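Local coordinates for protein copper chaperone PCu(A)C (Methylosinus trichosporium OB3b, PDB 6P1F) that probably serves as a periplasmic copper chaperone, its PCu(A)C domain binding copper through a histidine brace, at residues 15-29 / 82-95. Residues are numbered along the deposited sequence; the frame is centred on the assembly and turned at random.
Sequences LRAPLEGETRAQLYM and SHVELVDISKMNPV
Arg24 reaches across to Glu85 on the neighbouring strand, and this pair marks one face of the antiparallel ladder between strands 24-29 and 83-87. The arginine side chain runs extended from CG to NE and brings NH1 to 2.8 Å from Glu85 OE1 in a salt bridge; the carboxylate meets the guanidinium at its edge, but the two planes are turned 53° apart. Val87 lies over one guanidinium face, its CG2 3.9 Å from Arg24 CZ. Further along this face the Gln26 amide stacks on the His83 imidazole, the planes 14° apart and OE1 displaced toward the rim of the ring. Tyr28 OH donates to Gln26 OE1 at 2.7 Å, which helps hold the amide flat on the imidazole, while His83 ND1 bonds to Gly81 O and the ring also stacks on His55.

Between the strands, Ala25 and Leu86 exchange two backbone hydrogen bonds, as do Leu27 and Val84. The opposite face is apolar. Leu86, with CG anti to its carbonyl carbon (chi1 -51°), sends CD1 to 3.9 Å from Leu15 CD2, the two leucines crossing at about a right angle. Val84 and Leu27 run side by side, with strand 98-105 packing on Leu27.

At the corner the chain turns at Asp88, Ile89 N donates almost straight to Thr23 O (2.8 Å), and Ile89 CD1 lies 3.6 Å from Ala25 CB. A water bridges Thr23 OG1 to both N and OD1 of Asp88. Beyond the corner, Met92 bends back, its CG 3.8 Å from Pro18 CD and its sulfur meeting the tip of Leu15. This antiparallel pairing of strands distant in sequence is part of the curled, all-beta framework of this PCu(A)C domain, consistent with the cupredoxin-like fold of the family, and its polar face presents His83 and Glu85, which with His55 and His59 form the protein's zinc site, empty here.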
ATOM      1  N   LEU A  15       5.425  -5.220  -3.231  1.00 16.34           N
ATOM      2  CA  LEU A  15       5.758  -4.139  -4.176  1.00 15.41           C
ATOM      3  C   LEU A  15       6.702  -4.644  -5.235  1.00 20.19           C
ATOM      4  O   LEU A  15       7.434  -5.621  -5.042  1.00 18.12           O
ATOM      5  CB  LEU A  15       6.368  -2.949  -3.437  1.00 14.97           C
ATOM      6  CG  LEU A  15       7.672  -3.139  -2.649  1.00 15.71           C
ATOM      7  CD1 LEU A  15       8.930  -2.835  -3.488  1.00 21.73           C
ATOM      8  CD2 LEU A  15       7.657  -2.231  -1.407  1.00 20.82           C
ATOM      9  N   ARG A  16       6.663  -3.985  -6.383  1.00 16.14           N
ATOM     10  CA  ARG A  16       7.667  -4.180  -7.416  1.00 16.85           C
ATOM     11  C   ARG A  16       8.902  -3.392  -7.095  1.00 20.26           C
ATOM     12  O   ARG A  16       8.833  -2.167  -6.905  1.00 18.28           O
ATOM     13  CB  ARG A  16       7.112  -3.729  -8.760  1.00 17.58           C
ATOM     14  CG  ARG A  16       6.109  -4.652  -9.340  1.00 18.06           C
ATOM     15  CD  ARG A  16       5.522  -4.029 -10.579  1.00 19.03           C
ATOM     16  NE  ARG A  16       4.833  -4.999 -11.422  1.00 20.85           N
ATOM     17  CZ  ARG A  16       4.174  -4.677 -12.529  1.00 21.27           C
ATOM     18  NH1 ARG A  16       4.114  -3.403 -12.908  1.00 22.39           N
ATOM     19  NH2 ARG A  16       3.566  -5.611 -13.249  1.00 21.57           N
ATOM     20  N   ALA A  17      10.054  -4.057  -7.046  1.00 19.75           N
ATOM     21  CA  ALA A  17      11.273  -3.332  -6.743  1.00 18.75           C
ATOM     22  C   ALA A  17      11.470  -2.271  -7.826  1.00 22.84           C
ATOM     23  O   ALA A  17      11.129  -2.513  -8.977  1.00 20.84           O
ATOM     24  CB  ALA A  17      12.451  -4.266  -6.679  1.00 21.18           C
ATOM     25  N   PRO A  18      11.987  -1.091  -7.457  1.00 21.49           N
ATOM     26  CA  PRO A  18      12.235  -0.104  -8.518  1.00 20.12           C
ATOM     27  C   PRO A  18      13.276  -0.607  -9.525  1.00 17.99           C
ATOM     28  O   PRO A  18      14.238  -1.312  -9.178  1.00 22.40           O
ATOM     29  CB  PRO A  18      12.733   1.138  -7.765  1.00 22.49           C
ATOM     30  CG  PRO A  18      13.155   0.641  -6.413  1.00 27.31           C
ATOM     31  CD  PRO A  18      12.369  -0.606  -6.124  1.00 23.08           C
ATOM     32  N   LEU A  19      13.033  -0.272 -10.783  1.00 22.35           N
ATOM     33  CA  LEU A  19      13.976  -0.572 -11.837  1.00 25.21           C
ATOM     34  C   LEU A  19      15.304   0.121 -11.579  1.00 24.69           C
ATOM     35  O   LEU A  19      15.384   1.157 -10.885  1.00 20.80           O
ATOM     36  CB  LEU A  19      13.415  -0.152 -13.197  1.00 23.77           C
ATOM     37  CG  LEU A  19      12.238  -0.928 -13.793  1.00 26.47           C
ATOM     38  CD1 LEU A  19      11.562  -0.101 -14.887  1.00 30.10           C
ATOM     39  CD2 LEU A  19      12.739  -2.241 -14.361  1.00 28.69           C
ATOM     40  N   GLU A  20      16.361  -0.458 -12.139  1.00 26.25           N
ATOM     41  CA  GLU A  20      17.674   0.095 -11.897  1.00 25.48           C
ATOM     42  C   GLU A  20      17.705   1.568 -12.258  1.00 27.01           C
ATOM     43  O   GLU A  20      17.317   1.972 -13.370  1.00 25.37           O
ATOM     44  CB  GLU A  20      18.751  -0.659 -12.675  1.00 32.52           C
ATOM     45  CG  GLU A  20      20.120  -0.010 -12.495  1.00 46.07           C
ATOM     46  CD  GLU A  20      21.274  -0.987 -12.629  1.00 63.03           C
ATOM     47  OE1 GLU A  20      21.079  -2.047 -13.268  1.00 58.29           O
ATOM     48  OE2 GLU A  20      22.373  -0.685 -12.105  1.00 64.87           O
ATOM     49  N   GLY A  21      18.100   2.373 -11.293  1.00 25.05           N
ATOM     50  CA  GLY A  21      18.211   3.797 -11.516  1.00 26.56           C
ATOM     51  C   GLY A  21      16.971   4.604 -11.208  1.00 31.17           C
ATOM     52  O   GLY A  21      17.043   5.830 -11.148  1.00 31.57           O
ATOM     53  N   GLU A  22      15.838   3.941 -10.998  1.00 25.15           N
ATOM     54  CA  GLU A  22      14.582   4.665 -10.769  1.00 22.51           C
ATOM     55  C   GLU A  22      14.237   4.844  -9.287  1.00 23.57           C
ATOM     56  O   GLU A  22      14.745   4.119  -8.429  1.00 25.79           O
ATOM     57  CB  GLU A  22      13.432   3.961 -11.481  1.00 22.83           C
ATOM     58  CG  GLU A  22      13.774   3.777 -12.953  1.00 23.88           C
ATOM     59  CD  GLU A  22      12.576   3.594 -13.855  1.00 32.66           C
ATOM     60  OE1 GLU A  22      11.432   3.627 -13.355  1.00 29.09           O
ATOM     61  OE2 GLU A  22      12.799   3.389 -15.080  1.00 23.45           O
ATOM     62  N   THR A  23      13.380   5.826  -9.025  1.00 21.98           N
ATOM     63  CA  THR A  23      13.031   6.200  -7.654  1.00 23.53           C
ATOM     64  C   THR A  23      11.524   6.093  -7.388  1.00 24.15           C
ATOM     65  O   THR A  23      11.062   6.628  -6.405  1.00 20.07           O
ATOM     66  CB  THR A  23      13.468   7.646  -7.352  1.00 24.40           C
ATOM     67  OG1 THR A  23      12.736   8.529  -8.216  1.00 29.64           O
ATOM     68  CG2 THR A  23      14.969   7.818  -7.593  1.00 28.60           C
ATOM     69  N   ARG A  24      10.759   5.417  -8.255  1.00 20.64           N
ATOM     70  CA  ARG A  24       9.334   5.190  -8.011  1.00 19.98           C
ATOM     71  C   ARG A  24       9.064   3.708  -8.105  1.00 22.08           C
ATOM     72  O   ARG A  24       9.759   3.012  -8.834  1.00 24.24           O
ATOM     73  CB  ARG A  24       8.447   5.898  -9.034  1.00 31.19           C
ATOM     74  CG  ARG A  24       8.160   7.329  -8.746  1.00 35.30           C
ATOM     75  CD  ARG A  24       7.188   7.903  -9.769  1.00 32.78           C
ATOM     76  NE  ARG A  24       6.839   9.273  -9.408  1.00 44.61           N
ATOM     77  CZ  ARG A  24       5.609   9.683  -9.138  1.00 36.83           C
ATOM     78  NH1 ARG A  24       4.590   8.835  -9.219  1.00 35.67           N
ATOM     79  NH2 ARG A  24       5.400  10.939  -8.797  1.00 43.84           N
ATOM     80  N   ALA A  25       8.066   3.229  -7.385  1.00 20.51           N
ATOM     81  CA  ALA A  25       7.709   1.812  -7.507  1.00 21.26           C
ATOM     82  C   ALA A  25       6.259   1.646  -7.118  1.00 20.60           C
ATOM     83  O   ALA A  25       5.697   2.515  -6.448  1.00 23.26           O
ATOM     84  CB  ALA A  25       8.618   0.951  -6.612  1.00 25.35           C
ATOM     85  N   GLN A  26       5.641   0.548  -7.533  1.00 17.93           N
ATOM     86  CA  GLN A  26       4.232   0.334  -7.216  1.00 14.81           C
ATOM     87  C   GLN A  26       4.101  -0.698  -6.128  1.00 18.61           C
ATOM     88  O   GLN A  26       4.808  -1.686  -6.120  1.00 19.41           O
ATOM     89  CB  GLN A  26       3.458  -0.091  -8.441  1.00 16.57           C
ATOM     90  CG  GLN A  26       3.415   1.013  -9.482  1.00 20.64           C
ATOM     91  CD  GLN A  26       2.341   0.815 -10.527  1.00 22.89           C
ATOM     92  OE1 GLN A  26       1.680  -0.234 -10.601  1.00 22.31           O
ATOM     93  NE2 GLN A  26       2.148   1.849 -11.355  1.00 24.11           N
ATOM     94  N   LEU A  27       3.190  -0.420  -5.201  1.00 15.20           N
ATOM     95  CA  LEU A  27       2.883  -1.298  -4.088  1.00 13.97           C
ATOM     96  C   LEU A  27       1.425  -1.753  -4.212  1.00 15.51           C
ATOM     97  O   LEU A  27       0.571  -1.008  -4.651  1.00 15.34           O
ATOM     98  CB  LEU A  27       3.118  -0.579  -2.764  1.00 15.47           C
ATOM     99  CG  LEU A  27       2.752  -1.353  -1.491  1.00 19.21           C
ATOM    100  CD1 LEU A  27       3.761  -1.113  -0.355  1.00 26.83           C
ATOM    101  CD2 LEU A  27       1.346  -1.020  -1.089  1.00 20.88           C
ATOM    102  N   TYR A  28       1.153  -3.007  -3.834  1.00 13.81           N
ATOM    103  CA  TYR A  28      -0.170  -3.563  -3.948  1.00 13.74           C
ATOM    104  C   TYR A  28      -0.560  -4.272  -2.670  1.00 16.33           C
ATOM    105  O   TYR A  28       0.222  -5.043  -2.149  1.00 15.43           O
ATOM    106  CB  TYR A  28      -0.233  -4.563  -5.104  1.00 14.02           C
ATOM    107  CG  TYR A  28       0.430  -4.074  -6.364  1.00 14.19           C
ATOM    108  CD1 TYR A  28      -0.258  -3.256  -7.261  1.00 15.92           C
ATOM    109  CD2 TYR A  28       1.745  -4.412  -6.636  1.00 15.04           C
ATOM    110  CE1 TYR A  28       0.365  -2.822  -8.424  1.00 18.06           C
ATOM    111  CE2 TYR A  28       2.365  -3.997  -7.787  1.00 17.13           C
ATOM    112  CZ  TYR A  28       1.657  -3.197  -8.682  1.00 21.85           C
ATOM    113  OH  TYR A  28       2.232  -2.749  -9.850  1.00 18.64           O
ATOM    114  N   MET A  29      -1.730  -3.973  -2.135  1.00 16.08           N
ATOM    115  CA  MET A  29      -2.193  -4.672  -0.947  1.00 16.72           C
ATOM    116  C   MET A  29      -3.700  -4.710  -0.960  1.00 18.35           C
ATOM    117  O   MET A  29      -4.342  -3.794  -1.463  1.00 19.63           O
ATOM    118  CB  MET A  29      -1.708  -3.972   0.326  1.00 16.42           C
ATOM    119  CG  MET A  29      -2.120  -2.491   0.401  1.00 17.79           C
ATOM    120  SD  MET A  29      -1.294  -1.682   1.822  1.00 22.15           S
ATOM    121  CE  MET A  29      -1.777   0.041   1.552  1.00 18.59           C
ATOM    122  N   SER A  82      -6.002  -0.931  -9.250  1.00 16.91           N
ATOM    123  CA  SER A  82      -5.707  -0.001  -8.146  1.00 15.56           C
ATOM    124  C   SER A  82      -4.324  -0.283  -7.568  1.00 18.82           C
ATOM    125  O   SER A  82      -3.876  -1.410  -7.546  1.00 17.70           O
ATOM    126  CB  SER A  82      -6.767  -0.123  -7.053  1.00 19.15           C
ATOM    127  OG  SER A  82      -8.069   0.085  -7.614  1.00 20.78           O
ATOM    128  N   HIS A  83      -3.644   0.737  -7.070  1.00 16.27           N
ATOM    129  CA  HIS A  83      -2.275   0.508  -6.615  1.00 14.42           C
ATOM    130  C   HIS A  83      -1.814   1.733  -5.873  1.00 15.98           C
ATOM    131  O   HIS A  83      -2.454   2.801  -5.925  1.00 18.85           O
ATOM    132  CB  HIS A  83      -1.322   0.228  -7.797  1.00 15.02           C
ATOM    133  CG  HIS A  83      -1.144   1.389  -8.731  1.00 16.76           C
ATOM    134  ND1 HIS A  83      -2.032   1.656  -9.752  1.00 23.20           N
ATOM    135  CD2 HIS A  83      -0.189   2.339  -8.793  1.00 20.35           C
ATOM    136  CE1 HIS A  83      -1.624   2.732 -10.407  1.00 23.15           C
ATOM    137  NE2 HIS A  83      -0.508   3.157  -9.862  1.00 19.15           N
ATOM    138  N   VAL A  84      -0.699   1.575  -5.182  1.00 13.55           N
ATOM    139  CA  VAL A  84      -0.037   2.681  -4.537  1.00 16.13           C
ATOM    140  C   VAL A  84       1.262   2.996  -5.259  1.00 19.25           C
ATOM    141  O   VAL A  84       2.036   2.090  -5.521  1.00 21.90           O
ATOM    142  CB  VAL A  84       0.293   2.338  -3.084  1.00 16.92           C
ATOM    143  CG1 VAL A  84       0.830   3.572  -2.355  1.00 20.29           C
ATOM    144  CG2 VAL A  84      -0.920   1.748  -2.389  1.00 18.42           C
ATOM    145  N   GLU A  85       1.517   4.260  -5.573  1.00 15.41           N
ATOM    146  CA  GLU A  85       2.837   4.620  -6.068  1.00 15.33           C
ATOM    147  C   GLU A  85       3.685   5.121  -4.909  1.00 17.76           C
ATOM    148  O   GLU A  85       3.253   5.983  -4.153  1.00 18.12           O
ATOM    149  CB  GLU A  85       2.751   5.691  -7.156  1.00 21.40           C
ATOM    150  CG  GLU A  85       2.408   5.122  -8.503  1.00 32.08           C
ATOM    151  CD  GLU A  85       3.258   5.725  -9.592  1.00 49.11           C
ATOM    152  OE1 GLU A  85       2.862   6.794 -10.098  1.00 50.00           O
ATOM    153  OE2 GLU A  85       4.320   5.139  -9.923  1.00 51.54           O
ATOM    154  N   LEU A  86       4.861   4.522  -4.734  1.00 16.84           N
ATOM    155  CA  LEU A  86       5.859   4.989  -3.763  1.00 18.31           C
ATOM    156  C   LEU A  86       6.755   5.976  -4.472  1.00 19.77           C
ATOM    157  O   LEU A  86       7.334   5.648  -5.505  1.00 22.82           O
ATOM    158  CB  LEU A  86       6.689   3.818  -3.232  1.00 19.41           C
ATOM    159  CG  LEU A  86       5.843   2.648  -2.726  1.00 22.37           C
ATOM    160  CD1 LEU A  86       6.754   1.499  -2.222  1.00 21.69           C
ATOM    161  CD2 LEU A  86       4.853   3.099  -1.665  1.00 20.82           C
ATOM    162  N   VAL A  87       6.838   7.183  -3.935  1.00 16.91           N
ATOM    163  CA  VAL A  87       7.435   8.309  -4.625  1.00 17.47           C
ATOM    164  C   VAL A  87       8.722   8.743  -3.936  1.00 19.14           C
ATOM    165  O   VAL A  87       8.732   8.893  -2.709  1.00 18.17           O
ATOM    166  CB  VAL A  87       6.441   9.495  -4.644  1.00 20.61           C
ATOM    167  CG1 VAL A  87       7.060  10.735  -5.324  1.00 24.19           C
ATOM    168  CG2 VAL A  87       5.139   9.080  -5.334  1.00 22.94           C
ATOM    169  N   ASP A  88       9.759   8.995  -4.733  1.00 17.72           N
ATOM    170  CA  ASP A  88      11.072   9.447  -4.238  1.00 18.46           C
ATOM    171  C   ASP A  88      11.653   8.455  -3.248  1.00 18.11           C
ATOM    172  O   ASP A  88      11.946   8.772  -2.103  1.00 21.74           O
ATOM    173  CB  ASP A  88      10.973  10.862  -3.637  1.00 17.69           C
ATOM    174  CG  ASP A  88      10.595  11.910  -4.678  1.00 26.34           C
ATOM    175  OD1 ASP A  88      10.757  11.656  -5.895  1.00 23.01           O
ATOM    176  OD2 ASP A  88      10.145  12.997  -4.284  1.00 30.65           O
ATOM    177  N   ILE A  89      11.859   7.243  -3.749  1.00 19.17           N
ATOM    178  CA  ILE A  89      12.481   6.180  -2.992  1.00 20.74           C
ATOM    179  C   ILE A  89      13.962   6.472  -2.779  1.00 23.24           C
ATOM    180  O   ILE A  89      14.690   6.709  -3.745  1.00 24.71           O
ATOM    181  CB  ILE A  89      12.291   4.850  -3.705  1.00 20.64           C
ATOM    182  CG1 ILE A  89      10.799   4.464  -3.757  1.00 19.13           C
ATOM    183  CG2 ILE A  89      13.129   3.766  -3.053  1.00 21.24           C
ATOM    184  CD1 ILE A  89      10.520   3.350  -4.787  1.00 19.80           C
ATOM    185  N   SER A  90      14.417   6.462  -1.526  1.00 23.30           N
ATOM    186  CA  SER A  90      15.845   6.671  -1.286  1.00 30.91           C
ATOM    187  C   SER A  90      16.564   5.345  -1.089  1.00 34.95           C
ATOM    188  O   SER A  90      17.753   5.229  -1.381  1.00 32.76           O
ATOM    189  CB  SER A  90      16.069   7.606  -0.095  1.00 26.76           C
ATOM    190  OG  SER A  90      15.241   7.235   0.988  1.00 33.37           O
ATOM    191  N   LYS A  91      15.836   4.338  -0.619  1.00 27.17           N
ATOM    192  CA  LYS A  91      16.424   3.021  -0.433  1.00 34.07           C
ATOM    193  C   LYS A  91      15.347   1.942  -0.500  1.00 29.07           C
ATOM    194  O   LYS A  91      14.188   2.175  -0.134  1.00 28.77           O
ATOM    195  CB  LYS A  91      17.178   2.957   0.904  1.00 34.20           C
ATOM    196  CG  LYS A  91      16.332   3.178   2.130  1.00 35.97           C
ATOM    197  CD  LYS A  91      17.004   2.570   3.379  1.00 51.11           C
ATOM    198  CE  LYS A  91      16.423   3.132   4.675  1.00 53.86           C
ATOM    199  NZ  LYS A  91      16.314   4.621   4.644  1.00 52.55           N
ATOM    200  N   MET A  92      15.719   0.770  -0.990  1.00 23.55           N
ATOM    201  CA  MET A  92      14.782  -0.342  -1.010  1.00 22.62           C
ATOM    202  C   MET A  92      15.539  -1.643  -0.801  1.00 24.20           C
ATOM    203  O   MET A  92      16.589  -1.868  -1.400  1.00 23.10           O
ATOM    204  CB  MET A  92      13.989  -0.372  -2.332  1.00 23.66           C
ATOM    205  CG  MET A  92      12.851  -1.402  -2.390  1.00 22.36           C
ATOM    206  SD  MET A  92      11.621  -1.250  -1.088  1.00 27.35           S
ATOM    207  CE  MET A  92      10.902   0.372  -1.451  1.00 25.24           C
ATOM    208  N   ASN A  93      15.024  -2.498   0.070  1.00 23.72           N
ATOM    209  CA  ASN A  93      15.667  -3.773   0.283  1.00 23.31           C
ATOM    210  C   ASN A  93      15.643  -4.610  -1.005  1.00 21.91           C
ATOM    211  O   ASN A  93      14.854  -4.345  -1.932  1.00 22.02           O
ATOM    212  CB  ASN A  93      14.989  -4.502   1.474  1.00 21.10           C
ATOM    213  CG  ASN A  93      15.439  -3.965   2.823  1.00 28.10           C
ATOM    214  OD1 ASN A  93      16.549  -3.455   2.952  1.00 30.35           O
ATOM    215  ND2 ASN A  93      14.567  -4.059   3.840  1.00 26.56           N
ATOM    216  N   PRO A  94      16.506  -5.633  -1.087  1.00 22.32           N
ATOM    217  CA  PRO A  94      16.553  -6.502  -2.258  1.00 22.30           C
ATOM    218  C   PRO A  94      15.273  -7.257  -2.497  1.00 24.08           C
ATOM    219  O   PRO A  94      14.467  -7.475  -1.580  1.00 21.85           O
ATOM    220  CB  PRO A  94      17.666  -7.510  -1.915  1.00 27.42           C
ATOM    221  CG  PRO A  94      18.498  -6.842  -0.922  1.00 24.27           C
ATOM    222  CD  PRO A  94      17.603  -5.925  -0.140  1.00 21.27           C
ATOM    223  N   VAL A  95      15.125  -7.711  -3.730  1.00 19.87           N
ATOM    224  CA  VAL A  95      14.061  -8.619  -4.084  1.00 19.15           C
ATOM    225  C   VAL A  95      14.170  -9.851  -3.201  1.00 25.15           C
ATOM    226  O   VAL A  95      15.273 -10.396  -3.027  1.00 24.76           O
ATOM    227  CB  VAL A  95      14.145  -9.035  -5.557  1.00 19.79           C
ATOM    228  CG1 VAL A  95      13.183 -10.139  -5.851  1.00 24.26           C
ATOM    229  CG2 VAL A  95      13.843  -7.814  -6.459  1.00 25.40           C
TER
HETATM  230  O   HOH W   1      10.200   9.667  -7.596  1.00 25.93           O